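Local coordinates for denovo NTF2 (Synthetic construct, PDB 6W40), which has no known natural function but is a de novo designed protein with an NTF2-like fold, apparently made to explore diverse pocket shapes, at residues A[67-72]-A[87-92]; A[33-38]-A[110-115]; A[82-87]-A[101-106]. One frame throughout, in Å; residues are numbered along the deposited sequence.

Contact 1: residues A[67-72]-A[87-92]; sequences VRNIRI and RWETSY
Val67 and Ile70 both pack on the indole of Trp88. Val67 comes down on one face of the indole; its CB stands above Trp88 CE3, and from there the side chain divides into two methyls. Val67 CG1, anti to the backbone N (chi1 175°), is 3.5 Å from Trp88 CE3 and also nears CZ3. Val67 CG2 sits over the face, 3.7 Å from the centroid of the six-membered ring of Trp88, in a CH-pi contact. Ile70 lies alongside the indole and points the same way; its CG1 is 3.6 Å from Trp88 CZ3. At the ring edge, near its plane, lies the backbone O of Asn69. An alanine in place of Trp88 would probably open a gap beside Val67 and Ile70 and leave Trp65, whose ring meets the indole, without its partner.

The strands run antiparallel, with a classic beta bulge where Arg68 and Asn69 both face Glu89. Glu89 O accepts Arg68 N at 2.7 Å, and Asn69 N more weakly at 3.4 Å. Glu89 N returns a bond to Asn69 O, and Arg71 and Arg87 exchange a backbone pair. The extended Glu89 chain carries OE1 to 3.2 Å from Asn69 CB. Beyond the bulge, Ser91 CA lies over one face of the Arg68 guanidinium, and Ser91 CB is 3.4 Å from Arg68 NE. Arg87 sends its own guanidinium to a salt bridge with Asp100.

Contact 2: residues A[33-38]-A[110-115]; sequences PDVKFQ and GKIKKV
Lys113 O is gripped from two neighbouring residues of the other strand. Lys36 N gives Lys113 O a hydrogen bond of 2.8 Å, and Val35 CA makes a CA-H...O contact with the same oxygen at 3.2 Å. The next rung follows the same pattern. Lys36 O accepts Val115 N, and Lys114 CA approaches it as well. Val115 O then takes Gln38 N at 3.1 Å, with Phe37 CA beside it. This is the ladder of two parallel strands, 35-38 and 111-115, with Lys36 beside Lys114 and Phe37 beside Val115.

Lys113 has its CB turned away from the other strand, yet its chain comes back. A bend at chi2 (58°) turns CD back, and a second at chi4 (64°) sets Lys113 NZ 2.9 Å from Asp34 O, in a hydrogen bond. The donor is tilted 27° from the carbonyl plane. The bond lies where the chain turns a corner at residues 33-34. Lys113 and Lys114 both face Ile106 on strand 100-108, a classic beta bulge.

On the face that carries Phe37 and Val115, these two pack obliquely, with Phe37 CE1 3.7 Å from Val115 CG1. Val115 O lies at the ring edge, near its plane. Helix 51-65 packs here, its Val54 touching Val35 and Phe37. Separately, Val35 CG2 rests 3.3 Å from Ile112 O. The end of Gln38 turns to Lys114, its OE1 3.2 Å from Lys114 CE, near the end of an extended chain. Lys36 NZ is hydrogen-bonded to His49 ND1 of strand 44-49.

The chemistry differs from place to place: apolar groups meet under the helix, while Lys36 NZ and Lys113 NZ, two like charges, lie 5.8 Å apart. Their repulsion is probably eased in part by the acceptors each amine has found, His49 for Lys36 and Asp34 O for Lys113.

Contact 3: residues A[82-87]-A[101-106]; sequences LVVEGR and VELIVI
Segments 82-87 and 101-106 run antiparallel, their directions 163° apart, joined by six backbone hydrogen bonds in three reciprocal pairs: Leu82 with Val105, Val84 with Leu103, and Gly86 with Val101. The Leu82 N to Val105 O bond is the shortest, at 2.6 Å, and nearly straight at 175°. Between the paired rungs, Ile104 CA comes 3.1 Å from Leu82 O.

Leu82 and Val105 lie side by side and point the same way, with Leu82 CD2 3.9 Å from Val105 CG2. Next along this face, Val84 CG1 meets Leu103 CD1 more loosely at 4.3 Å. Val101 places CG1 between its backbone N and carbonyl carbon (chi1 59°), and this methyl reaches 3.9 Å from Gly86 O. The opposite face mixes Val83 and Ile104 with Glu85 and Glu102. The extended Glu102 lies beside Val83, and Glu102 CG is 3.5 Å from Val84 O.

The two strands form a beta hairpin in the curved sheet of the NTF2-like fold. Helix 2-18 packs on its Leu82 and Val84 face through Ile14 and Leu18. Strand 74-78 borders strand 81-90, and strand 111-119 borders strand 100-108.

How the contacts relate
From the N terminus, the chain passes helix 2-18 and reaches residues 33-38, the first half of contact 2. That contact closes a long loop at residues 110-115, with contacts 1 and 3 nested inside. Residues 67-72 follow helix 51-65 and pair with residues 87-92 in contact 1. Residues 82-87 pair with 101-106 in contact 3, so contacts 1 and 3 cross along the chain. They share Arg87 and strand 81-90, and Ile70 and Trp88 pack against Leu103 and Val101. Contact 3 meets contact 2 where Ile106 probably hydrogen-bonds Lys113 and Lys114. Contacts 1 and 2 do not touch; their centres are 22 Å apart, and contact 3 bridges them within one sheet.

Contact 1: residues A[67-72]-A[87-92]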
ATOM      1  N   VAL A  67      11.010  -8.208  10.872  1.00 48.05           N
ATOM      2  CA  VAL A  67       9.895  -7.844  10.007  1.00 53.98           C
ATOM      3  C   VAL A  67      10.403  -7.534   8.608  1.00 54.01           C
ATOM      4  O   VAL A  67      11.339  -6.743   8.427  1.00 49.83           O
ATOM      5  CB  VAL A  67       9.131  -6.649  10.594  1.00 49.27           C
ATOM      6  CG1 VAL A  67       8.043  -6.190   9.634  1.00 48.21           C
ATOM      7  CG2 VAL A  67       8.538  -7.012  11.943  1.00 45.25           C
ATOM      8  N   ARG A  68       9.787  -8.162   7.608  1.00 60.66           N
ATOM      9  CA  ARG A  68       9.982  -7.801   6.210  1.00 64.32           C
ATOM     10  C   ARG A  68       8.867  -6.901   5.694  1.00 64.58           C
ATOM     11  O   ARG A  68       9.139  -5.867   5.079  1.00 65.04           O
ATOM     12  CB  ARG A  68      10.080  -9.062   5.344  1.00 55.56           C
ATOM     13  CG  ARG A  68      11.364  -9.846   5.537  1.00 55.95           C
ATOM     14  CD  ARG A  68      11.403 -11.056   4.622  1.00 62.56           C
ATOM     15  NE  ARG A  68      12.693 -11.735   4.669  1.00 68.40           N
ATOM     16  CZ  ARG A  68      12.979 -12.840   3.990  1.00 66.46           C
ATOM     17  NH1 ARG A  68      12.063 -13.395   3.208  1.00 75.11           N
ATOM     18  NH2 ARG A  68      14.180 -13.392   4.092  1.00 72.64           N
ATOM     19  N   ASN A  69       7.614  -7.274   5.939  1.00 65.02           N
ATOM     20  CA  ASN A  69       6.468  -6.447   5.584  1.00 68.42           C
ATOM     21  C   ASN A  69       5.326  -6.798   6.534  1.00 66.43           C
ATOM     22  O   ASN A  69       5.532  -7.446   7.565  1.00 61.74           O
ATOM     23  CB  ASN A  69       6.095  -6.643   4.108  1.00 63.47           C
ATOM     24  CG  ASN A  69       5.268  -5.496   3.556  1.00 66.23           C
ATOM     25  OD1 ASN A  69       5.235  -4.407   4.130  1.00 61.63           O
ATOM     26  ND2 ASN A  69       4.593  -5.738   2.439  1.00 72.16           N
ATOM     27  N   ILE A  70       4.115  -6.369   6.186  1.00 67.47           N
ATOM     28  CA  ILE A  70       2.932  -6.568   7.017  1.00 47.36           C
ATOM     29  C   ILE A  70       1.857  -7.216   6.155  1.00 57.44           C
ATOM     30  O   ILE A  70       1.326  -6.581   5.236  1.00 61.30           O
ATOM     31  CB  ILE A  70       2.425  -5.253   7.621  1.00 49.21           C
ATOM     32  CG1 ILE A  70       3.517  -4.599   8.466  1.00 58.97           C
ATOM     33  CG2 ILE A  70       1.176  -5.494   8.459  1.00 56.06           C
ATOM     34  CD1 ILE A  70       3.174  -3.208   8.925  1.00 65.91           C
ATOM     35  N   ARG A  71       1.535  -8.475   6.450  1.00 53.77           N
ATOM     36  CA  ARG A  71       0.426  -9.155   5.789  1.00 58.51           C
ATOM     37  C   ARG A  71      -0.880  -8.497   6.216  1.00 61.57           C
ATOM     38  O   ARG A  71      -1.350  -8.702   7.339  1.00 57.67           O
ATOM     39  CB  ARG A  71       0.431 -10.642   6.132  1.00 51.33           C
ATOM     40  CG  ARG A  71      -0.742 -11.413   5.551  1.00 61.33           C
ATOM     41  CD  ARG A  71      -0.734 -11.372   4.031  1.00 66.24           C
ATOM     42  NE  ARG A  71       0.434 -12.048   3.474  1.00 75.01           N
ATOM     43  CZ  ARG A  71       0.475 -13.342   3.173  1.00 72.36           C
ATOM     44  NH1 ARG A  71      -0.590 -14.107   3.374  1.00 61.75           N
ATOM     45  NH2 ARG A  71       1.582 -13.872   2.669  1.00 80.78           N
ATOM     46  N   ILE A  72      -1.469  -7.713   5.318  1.00 62.19           N
ATOM     47  CA  ILE A  72      -2.579  -6.835   5.667  1.00 54.02           C
ATOM     48  C   ILE A  72      -3.886  -7.614   5.645  1.00 54.04           C
ATOM     49  O   ILE A  72      -4.168  -8.353   4.694  1.00 67.68           O
ATOM     50  CB  ILE A  72      -2.635  -5.636   4.709  1.00 57.91           C
ATOM     51  CG1 ILE A  72      -1.395  -4.763   4.891  1.00 54.36           C
ATOM     52  CG2 ILE A  72      -3.906  -4.833   4.926  1.00 52.42           C
ATOM     53  CD1 ILE A  72      -1.302  -3.634   3.904  1.00 62.70           C
ATOM     54  N   ARG A  87      -0.755  -8.886  10.126  0.96 54.43           N
ATOM     55  CA  ARG A  87       0.063  -9.924  10.737  0.96 58.42           C
ATOM     56  C   ARG A  87       1.476  -9.793  10.185  0.96 61.29           C
ATOM     57  O   ARG A  87       1.656  -9.485   9.003  0.96 50.32           O
ATOM     58  CB  ARG A  87      -0.518 -11.312  10.442  0.96 58.01           C
ATOM     59  CG  ARG A  87      -0.043 -12.439  11.346  0.96 63.23           C
ATOM     60  CD  ARG A  87      -0.978 -13.639  11.215  0.96 78.93           C
ATOM     61  NE  ARG A  87      -0.446 -14.851  11.833  0.96 89.10           N
ATOM     62  CZ  ARG A  87      -0.724 -15.250  13.071  0.96 88.86           C
ATOM     63  NH1 ARG A  87      -1.526 -14.526  13.841  0.96 85.76           N
ATOM     64  NH2 ARG A  87      -0.187 -16.366  13.542  0.96 86.81           N
ATOM     65  N   TRP A  88       2.473 -10.013  11.040  1.00 59.02           N
ATOM     66  CA  TRP A  88       3.856  -9.793  10.633  1.00 50.94           C
ATOM     67  C   TRP A  88       4.253 -10.734   9.503  1.00 50.52           C
ATOM     68  O   TRP A  88       3.871 -11.907   9.483  1.00 54.01           O
ATOM     69  CB  TRP A  88       4.814  -9.986  11.812  1.00 52.90           C
ATOM     70  CG  TRP A  88       4.820  -8.883  12.838  1.00 51.89           C
ATOM     71  CD1 TRP A  88       4.732  -9.031  14.190  1.00 48.79           C
ATOM     72  CD2 TRP A  88       4.933  -7.472  12.597  1.00 46.42           C
ATOM     73  NE1 TRP A  88       4.781  -7.806  14.807  1.00 50.21           N
ATOM     74  CE2 TRP A  88       4.903  -6.832  13.852  1.00 51.22           C
ATOM     75  CE3 TRP A  88       5.053  -6.689  11.445  1.00 59.13           C
ATOM     76  CZ2 TRP A  88       4.988  -5.448  13.986  1.00 47.54           C
ATOM     77  CZ3 TRP A  88       5.138  -5.315  11.582  1.00 63.46           C
ATOM     78  CH2 TRP A  88       5.105  -4.710  12.843  1.00 49.33           C
ATOM     79  N   GLU A  89       5.021 -10.205   8.554  1.00 60.04           N
ATOM     80  CA  GLU A  89       5.691 -11.008   7.533  1.00 57.26           C
ATOM     81  C   GLU A  89       7.159 -11.078   7.937  1.00 46.71           C
ATOM     82  O   GLU A  89       7.958 -10.201   7.607  1.00 56.75           O
ATOM     83  CB  GLU A  89       5.511 -10.411   6.143  1.00 54.98           C
ATOM     84  CG  GLU A  89       6.271 -11.155   5.053  1.00 64.62           C
ATOM     85  CD  GLU A  89       6.248 -10.428   3.724  1.00 72.67           C
ATOM     86  OE1 GLU A  89       5.268  -9.699   3.460  1.00 77.23           O
ATOM     87  OE2 GLU A  89       7.213 -10.581   2.946  1.00 65.64           O
ATOM     88  N   THR A  90       7.511 -12.126   8.671  1.00 48.67           N
ATOM     89  CA  THR A  90       8.846 -12.253   9.227  1.00 55.67           C
ATOM     90  C   THR A  90       9.745 -13.067   8.302  1.00 62.44           C
ATOM     91  O   THR A  90       9.294 -13.708   7.350  1.00 60.12           O
ATOM     92  CB  THR A  90       8.788 -12.896  10.611  1.00 51.38           C
ATOM     93  OG1 THR A  90       8.354 -14.255  10.486  1.00 46.35           O
ATOM     94  CG2 THR A  90       7.814 -12.141  11.502  1.00 47.66           C
ATOM     95  N   SER A  91      11.042 -13.033   8.598  1.00 56.29           N
ATOM     96  CA  SER A  91      12.029 -13.807   7.859  1.00 57.75           C
ATOM     97  C   SER A  91      12.302 -15.167   8.489  1.00 62.03           C
ATOM     98  O   SER A  91      13.174 -15.893   8.001  1.00 67.74           O
ATOM     99  CB  SER A  91      13.338 -13.019   7.741  1.00 54.56           C
ATOM    100  OG  SER A  91      13.909 -12.777   9.014  1.00 60.59           O
ATOM    101  N   TYR A  92      11.584 -15.523   9.553  1.00 60.80           N
ATOM    102  CA  TYR A  92      11.757 -16.827  10.176  1.00 63.14           C
ATOM    103  C   TYR A  92      11.334 -17.938   9.219  1.00 64.06           C
ATOM    104  O   TYR A  92      10.629 -17.715   8.232  1.00 74.63           O
ATOM    105  CB  TYR A  92      10.945 -16.921  11.469  1.00 57.67           C
ATOM    106  CG  TYR A  92      11.480 -16.088  12.614  1.00 54.27           C
ATOM    107  CD1 TYR A  92      11.031 -14.791  12.826  1.00 55.83           C
ATOM    108  CD2 TYR A  92      12.426 -16.605  13.491  1.00 62.80           C
ATOM    109  CE1 TYR A  92      11.513 -14.028  13.875  1.00 54.76           C
ATOM    110  CE2 TYR A  92      12.915 -15.851  14.543  1.00 51.10           C
ATOM    111  CZ  TYR A  92      12.456 -14.564  14.730  1.00 52.73           C
ATOM    112  OH  TYR A  92      12.939 -13.810  15.774  1.00 52.28           O
TER

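Contact 2: residues A[33-38]-A[110-115]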
ATOM      1  N   PRO A  33       9.858  15.825  11.279  1.00 51.02           N
ATOM      2  CA  PRO A  33      10.910  16.034  12.290  1.00 45.47           C
ATOM      3  C   PRO A  33      10.429  15.843  13.720  1.00 45.96           C
ATOM      4  O   PRO A  33      11.216  15.441  14.587  1.00 44.40           O
ATOM      5  CB  PRO A  33      11.350  17.480  12.031  1.00 42.71           C
ATOM      6  CG  PRO A  33      11.057  17.704  10.585  1.00 44.59           C
ATOM      7  CD  PRO A  33       9.813  16.914  10.288  1.00 40.02           C
ATOM      8  N   ASP A  34       9.155  16.115  13.989  1.00 38.27           N
ATOM      9  CA  ASP A  34       8.558  15.942  15.308  1.00 39.02           C
ATOM     10  C   ASP A  34       7.581  14.771  15.324  1.00 34.71           C
ATOM     11  O   ASP A  34       6.520  14.836  15.945  1.00 42.31           O
ATOM     12  CB  ASP A  34       7.858  17.223  15.751  1.00 40.79           C
ATOM     13  CG  ASP A  34       8.799  18.409  15.821  1.00 41.35           C
ATOM     14  OD1 ASP A  34       9.936  18.240  16.306  1.00 49.67           O
ATOM     15  OD2 ASP A  34       8.401  19.511  15.391  1.00 42.82           O
ATOM     16  N   VAL A  35       7.932  13.685  14.633  1.00 35.36           N
ATOM     17  CA  VAL A  35       7.062  12.516  14.577  1.00 38.01           C
ATOM     18  C   VAL A  35       6.962  11.882  15.959  1.00 41.44           C
ATOM     19  O   VAL A  35       7.946  11.813  16.708  1.00 38.70           O
ATOM     20  CB  VAL A  35       7.582  11.514  13.531  1.00 39.67           C
ATOM     21  CG1 VAL A  35       9.008  11.084  13.857  1.00 40.83           C
ATOM     22  CG2 VAL A  35       6.662  10.306  13.433  1.00 34.27           C
ATOM     23  N   LYS A  36       5.759  11.438  16.313  1.00 37.99           N
ATOM     24  CA  LYS A  36       5.523  10.724  17.559  1.00 34.85           C
ATOM     25  C   LYS A  36       5.368   9.235  17.288  1.00 40.63           C
ATOM     26  O   LYS A  36       4.870   8.823  16.237  1.00 36.46           O
ATOM     27  CB  LYS A  36       4.278  11.249  18.275  1.00 40.20           C
ATOM     28  CG  LYS A  36       4.480  12.567  18.991  1.00 42.18           C
ATOM     29  CD  LYS A  36       3.272  12.915  19.839  1.00 51.48           C
ATOM     30  CE  LYS A  36       3.563  14.105  20.732  1.00 51.18           C
ATOM     31  NZ  LYS A  36       4.729  13.843  21.619  1.00 46.55           N
ATOM     32  N   PHE A  37       5.790   8.427  18.258  1.00 31.65           N
ATOM     33  CA  PHE A  37       5.774   6.975  18.130  1.00 31.46           C
ATOM     34  C   PHE A  37       5.434   6.378  19.483  1.00 42.72           C
ATOM     35  O   PHE A  37       6.133   6.635  20.468  1.00 41.77           O
ATOM     36  CB  PHE A  37       7.128   6.455  17.642  1.00 38.61           C
ATOM     37  CG  PHE A  37       7.136   4.991  17.304  1.00 42.63           C
ATOM     38  CD1 PHE A  37       5.997   4.366  16.827  1.00 48.36           C
ATOM     39  CD2 PHE A  37       8.289   4.242  17.464  1.00 41.10           C
ATOM     40  CE1 PHE A  37       6.009   3.019  16.515  1.00 44.17           C
ATOM     41  CE2 PHE A  37       8.308   2.895  17.155  1.00 43.59           C
ATOM     42  CZ  PHE A  37       7.166   2.284  16.678  1.00 41.92           C
ATOM     43  N   GLN A  38       4.364   5.589  19.537  1.00 41.84           N
ATOM     44  CA  GLN A  38       4.008   4.862  20.747  1.00 40.92           C
ATOM     45  C   GLN A  38       3.777   3.399  20.407  1.00 40.97           C
ATOM     46  O   GLN A  38       3.028   3.081  19.477  1.00 38.03           O
ATOM     47  CB  GLN A  38       2.774   5.463  21.433  1.00 50.21           C
ATOM     48  CG  GLN A  38       1.612   5.793  20.519  1.00 48.78           C
ATOM     49  CD  GLN A  38       0.414   6.311  21.292  1.00 62.21           C
ATOM     50  OE1 GLN A  38      -0.223   7.288  20.897  1.00 66.78           O
ATOM     51  NE2 GLN A  38       0.101   5.656  22.405  1.00 49.13           N
ATOM     52  N   GLY A 110       2.145  15.928   4.167  1.00 44.65           N
ATOM     53  CA  GLY A 110       2.954  14.993   3.415  1.00 34.27           C
ATOM     54  C   GLY A 110       3.985  14.225   4.208  1.00 32.17           C
ATOM     55  O   GLY A 110       4.730  13.436   3.616  1.00 36.32           O
ATOM     56  N   LYS A 111       4.059  14.421   5.519  1.00 44.25           N
ATOM     57  CA  LYS A 111       5.014  13.720   6.361  1.00 43.65           C
ATOM     58  C   LYS A 111       4.278  12.942   7.441  1.00 41.65           C
ATOM     59  O   LYS A 111       3.196  13.337   7.888  1.00 41.47           O
ATOM     60  CB  LYS A 111       6.013  14.694   6.999  1.00 40.81           C
ATOM     61  CG  LYS A 111       7.027  15.264   6.018  1.00 46.23           C
ATOM     62  CD  LYS A 111       8.075  14.227   5.649  1.00 49.45           C
ATOM     63  CE  LYS A 111       8.927  14.680   4.477  1.00 56.57           C
ATOM     64  NZ  LYS A 111       8.158  14.675   3.200  1.00 59.07           N
ATOM     65  N   ILE A 112       4.872  11.824   7.850  1.00 42.63           N
ATOM     66  CA  ILE A 112       4.294  11.000   8.906  1.00 37.63           C
ATOM     67  C   ILE A 112       4.513  11.718  10.235  1.00 38.27           C
ATOM     68  O   ILE A 112       5.649  11.867  10.691  1.00 34.46           O
ATOM     69  CB  ILE A 112       4.902   9.595   8.925  1.00 44.16           C
ATOM     70  CG1 ILE A 112       4.687   8.898   7.578  1.00 32.14           C
ATOM     71  CG2 ILE A 112       4.292   8.775  10.045  1.00 34.44           C
ATOM     72  CD1 ILE A 112       5.296   7.514   7.504  1.00 33.52           C
ATOM     73  N   LYS A 113       3.421  12.169  10.853  1.00 37.51           N
ATOM     74  CA  LYS A 113       3.490  12.909  12.107  1.00 28.51           C
ATOM     75  C   LYS A 113       3.338  12.015  13.330  1.00 35.73           C
ATOM     76  O   LYS A 113       3.878  12.340  14.394  1.00 41.78           O
ATOM     77  CB  LYS A 113       2.416  14.003  12.133  1.00 33.50           C
ATOM     78  CG  LYS A 113       2.402  14.851  13.402  1.00 38.89           C
ATOM     79  CD  LYS A 113       3.745  15.531  13.640  1.00 40.03           C
ATOM     80  CE  LYS A 113       3.788  16.208  15.004  1.00 42.35           C
ATOM     81  NZ  LYS A 113       3.681  15.228  16.120  1.00 40.31           N
ATOM     82  N   LYS A 114       2.628  10.894  13.211  1.00 35.45           N
ATOM     83  CA  LYS A 114       2.430  10.012  14.352  1.00 42.19           C
ATOM     84  C   LYS A 114       2.275   8.574  13.876  1.00 37.33           C
ATOM     85  O   LYS A 114       1.589   8.309  12.886  1.00 32.68           O
ATOM     86  CB  LYS A 114       1.206  10.433  15.171  1.00 39.94           C
ATOM     87  CG  LYS A 114       1.019   9.649  16.457  1.00 41.54           C
ATOM     88  CD  LYS A 114      -0.178  10.159  17.237  1.00 52.00           C
ATOM     89  CE  LYS A 114      -0.313   9.434  18.560  1.00 63.63           C
ATOM     90  NZ  LYS A 114      -1.481   9.921  19.343  1.00 81.95           N
ATOM     91  N   VAL A 115       2.922   7.655  14.591  1.00 36.77           N
ATOM     92  CA  VAL A 115       2.792   6.222  14.358  1.00 36.77           C
ATOM     93  C   VAL A 115       2.423   5.561  15.676  1.00 30.36           C
ATOM     94  O   VAL A 115       3.049   5.832  16.707  1.00 33.93           O
ATOM     95  CB  VAL A 115       4.087   5.601  13.800  1.00 35.42           C
ATOM     96  CG1 VAL A 115       3.918   4.099  13.611  1.00 26.13           C
ATOM     97  CG2 VAL A 115       4.480   6.262  12.494  1.00 29.62           C
TER

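Contact 3: residues A[82-87]-A[101-106]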
ATOM      1  N   LEU A  82      -4.216   6.567   8.703  1.00 31.21           N
ATOM      2  CA  LEU A  82      -4.203   5.212   8.173  1.00 30.88           C
ATOM      3  C   LEU A  82      -4.376   4.230   9.324  1.00 41.05           C
ATOM      4  O   LEU A  82      -3.681   4.335  10.340  1.00 42.29           O
ATOM      5  CB  LEU A  82      -2.897   4.924   7.434  1.00 41.14           C
ATOM      6  CG  LEU A  82      -2.628   3.437   7.195  1.00 50.31           C
ATOM      7  CD1 LEU A  82      -3.478   2.909   6.049  1.00 56.40           C
ATOM      8  CD2 LEU A  82      -1.146   3.166   6.963  1.00 46.72           C
ATOM      9  N   VAL A  83      -5.300   3.287   9.170  1.00 37.30           N
ATOM     10  CA  VAL A  83      -5.537   2.249  10.166  1.00 39.57           C
ATOM     11  C   VAL A  83      -5.360   0.901   9.484  1.00 39.58           C
ATOM     12  O   VAL A  83      -6.078   0.586   8.526  1.00 40.65           O
ATOM     13  CB  VAL A  83      -6.929   2.365  10.805  1.00 42.71           C
ATOM     14  CG1 VAL A  83      -7.115   1.280  11.851  1.00 37.87           C
ATOM     15  CG2 VAL A  83      -7.114   3.740  11.426  1.00 35.37           C
ATOM     16  N   VAL A  84      -4.410   0.110   9.975  1.00 37.19           N
ATOM     17  CA  VAL A  84      -4.079  -1.189   9.401  1.00 34.65           C
ATOM     18  C   VAL A  84      -4.210  -2.248  10.485  1.00 41.18           C
ATOM     19  O   VAL A  84      -3.694  -2.076  11.595  1.00 36.49           O
ATOM     20  CB  VAL A  84      -2.660  -1.205   8.804  1.00 33.98           C
ATOM     21  CG1 VAL A  84      -2.304  -2.601   8.315  1.00 30.36           C
ATOM     22  CG2 VAL A  84      -2.542  -0.198   7.677  1.00 41.29           C
ATOM     23  N   GLU A  85      -4.904  -3.336  10.163  1.00 47.65           N
ATOM     24  CA  GLU A  85      -4.908  -4.549  10.969  1.00 42.41           C
ATOM     25  C   GLU A  85      -4.309  -5.667  10.132  1.00 42.02           C
ATOM     26  O   GLU A  85      -4.765  -5.911   9.010  1.00 54.20           O
ATOM     27  CB  GLU A  85      -6.325  -4.917  11.420  1.00 43.38           C
ATOM     28  CG  GLU A  85      -7.114  -3.768  12.021  1.00 57.96           C
ATOM     29  CD  GLU A  85      -8.476  -4.206  12.521  1.00 64.63           C
ATOM     30  OE1 GLU A  85      -8.577  -4.610  13.699  1.00 66.85           O
ATOM     31  OE2 GLU A  85      -9.443  -4.160  11.732  1.00 80.13           O
ATOM     32  N   GLY A  86      -3.294  -6.327  10.660  1.00 39.90           N
ATOM     33  CA  GLY A  86      -2.591  -7.344   9.902  1.00 45.12           C
ATOM     34  C   GLY A  86      -1.782  -8.308  10.748  1.00 52.44           C
ATOM     35  O   GLY A  86      -2.074  -8.526  11.926  1.00 51.70           O
ATOM     36  N   ARG A  87      -0.755  -8.886  10.126  0.96 54.43           N
ATOM     37  CA  ARG A  87       0.063  -9.924  10.737  0.96 58.42           C
ATOM     38  C   ARG A  87       1.476  -9.793  10.185  0.96 61.29           C
ATOM     39  O   ARG A  87       1.656  -9.485   9.003  0.96 50.32           O
ATOM     40  CB  ARG A  87      -0.518 -11.312  10.442  0.96 58.01           C
ATOM     41  CG  ARG A  87      -0.043 -12.439  11.346  0.96 63.23           C
ATOM     42  CD  ARG A  87      -0.978 -13.639  11.215  0.96 78.93           C
ATOM     43  NE  ARG A  87      -0.446 -14.851  11.833  0.96 89.10           N
ATOM     44  CZ  ARG A  87      -0.724 -15.250  13.071  0.96 88.86           C
ATOM     45  NH1 ARG A  87      -1.526 -14.526  13.841  0.96 85.76           N
ATOM     46  NH2 ARG A  87      -0.187 -16.366  13.542  0.96 86.81           N
ATOM     47  N   VAL A 101      -0.871  -7.433  14.616  1.00 46.22           N
ATOM     48  CA  VAL A 101      -0.415  -6.064  14.820  1.00 39.65           C
ATOM     49  C   VAL A 101      -1.446  -5.106  14.239  1.00 43.49           C
ATOM     50  O   VAL A 101      -2.039  -5.370  13.188  1.00 41.89           O
ATOM     51  CB  VAL A 101       0.978  -5.836  14.187  1.00 47.12           C
ATOM     52  CG1 VAL A 101       0.948  -6.125  12.691  1.00 45.58           C
ATOM     53  CG2 VAL A 101       1.476  -4.422  14.461  1.00 44.28           C
ATOM     54  N   GLU A 102      -1.677  -4.002  14.945  1.00 38.21           N
ATOM     55  CA  GLU A 102      -2.479  -2.895  14.450  1.00 45.21           C
ATOM     56  C   GLU A 102      -1.584  -1.671  14.345  1.00 38.63           C
ATOM     57  O   GLU A 102      -0.834  -1.367  15.278  1.00 31.20           O
ATOM     58  CB  GLU A 102      -3.672  -2.609  15.366  1.00 35.46           C
ATOM     59  CG  GLU A 102      -4.529  -1.438  14.909  1.00 38.91           C
ATOM     60  CD  GLU A 102      -5.704  -1.174  15.830  1.00 45.77           C
ATOM     61  OE1 GLU A 102      -5.986  -2.024  16.700  1.00 64.83           O
ATOM     62  OE2 GLU A 102      -6.346  -0.113  15.685  1.00 50.36           O
ATOM     63  N   LEU A 103      -1.651  -0.976  13.212  1.00 39.50           N
ATOM     64  CA  LEU A 103      -0.811   0.188  12.974  1.00 43.31           C
ATOM     65  C   LEU A 103      -1.681   1.381  12.618  1.00 35.49           C
ATOM     66  O   LEU A 103      -2.594   1.266  11.794  1.00 39.52           O
ATOM     67  CB  LEU A 103       0.208  -0.076  11.863  1.00 43.05           C
ATOM     68  CG  LEU A 103       1.143  -1.262  12.106  1.00 46.83           C
ATOM     69  CD1 LEU A 103       0.619  -2.511  11.412  1.00 48.17           C
ATOM     70  CD2 LEU A 103       2.558  -0.934  11.662  1.00 47.93           C
ATOM     71  N   ILE A 104      -1.394   2.520  13.240  1.00 33.82           N
ATOM     72  CA  ILE A 104      -2.102   3.768  12.984  1.00 33.59           C
ATOM     73  C   ILE A 104      -1.074   4.813  12.583  1.00 39.96           C
ATOM     74  O   ILE A 104      -0.162   5.125  13.359  1.00 33.41           O
ATOM     75  CB  ILE A 104      -2.912   4.224  14.205  1.00 40.28           C
ATOM     76  CG1 ILE A 104      -3.992   3.190  14.525  1.00 37.75           C
ATOM     77  CG2 ILE A 104      -3.530   5.594  13.954  1.00 37.86           C
ATOM     78  CD1 ILE A 104      -4.599   3.352  15.890  1.00 53.50           C
ATOM     79  N   VAL A 105      -1.215   5.346  11.372  1.00 33.94           N
ATOM     80  CA  VAL A 105      -0.273   6.306  10.810  1.00 33.59           C
ATOM     81  C   VAL A 105      -1.028   7.592  10.514  1.00 33.05           C
ATOM     82  O   VAL A 105      -2.019   7.579   9.773  1.00 37.81           O
ATOM     83  CB  VAL A 105       0.403   5.767   9.541  1.00 44.43           C
ATOM     84  CG1 VAL A 105       1.306   6.830   8.930  1.00 43.03           C
ATOM     85  CG2 VAL A 105       1.185   4.503   9.857  1.00 26.26           C
ATOM     86  N   ILE A 106      -0.560   8.696  11.088  1.00 34.68           N
ATOM     87  CA  ILE A 106      -1.151  10.013  10.881  1.00 28.76           C
ATOM     88  C   ILE A 106      -0.223  10.802   9.971  1.00 36.63           C
ATOM     89  O   ILE A 106       0.967  10.962  10.272  1.00 32.72           O
ATOM     90  CB  ILE A 106      -1.379  10.747  12.211  1.00 39.04           C
ATOM     91  CG1 ILE A 106      -2.311   9.933  13.112  1.00 36.31           C
ATOM     92  CG2 ILE A 106      -1.947  12.134  11.961  1.00 37.57           C
ATOM     93  CD1 ILE A 106      -2.602  10.591  14.442  1.00 46.20           C
TER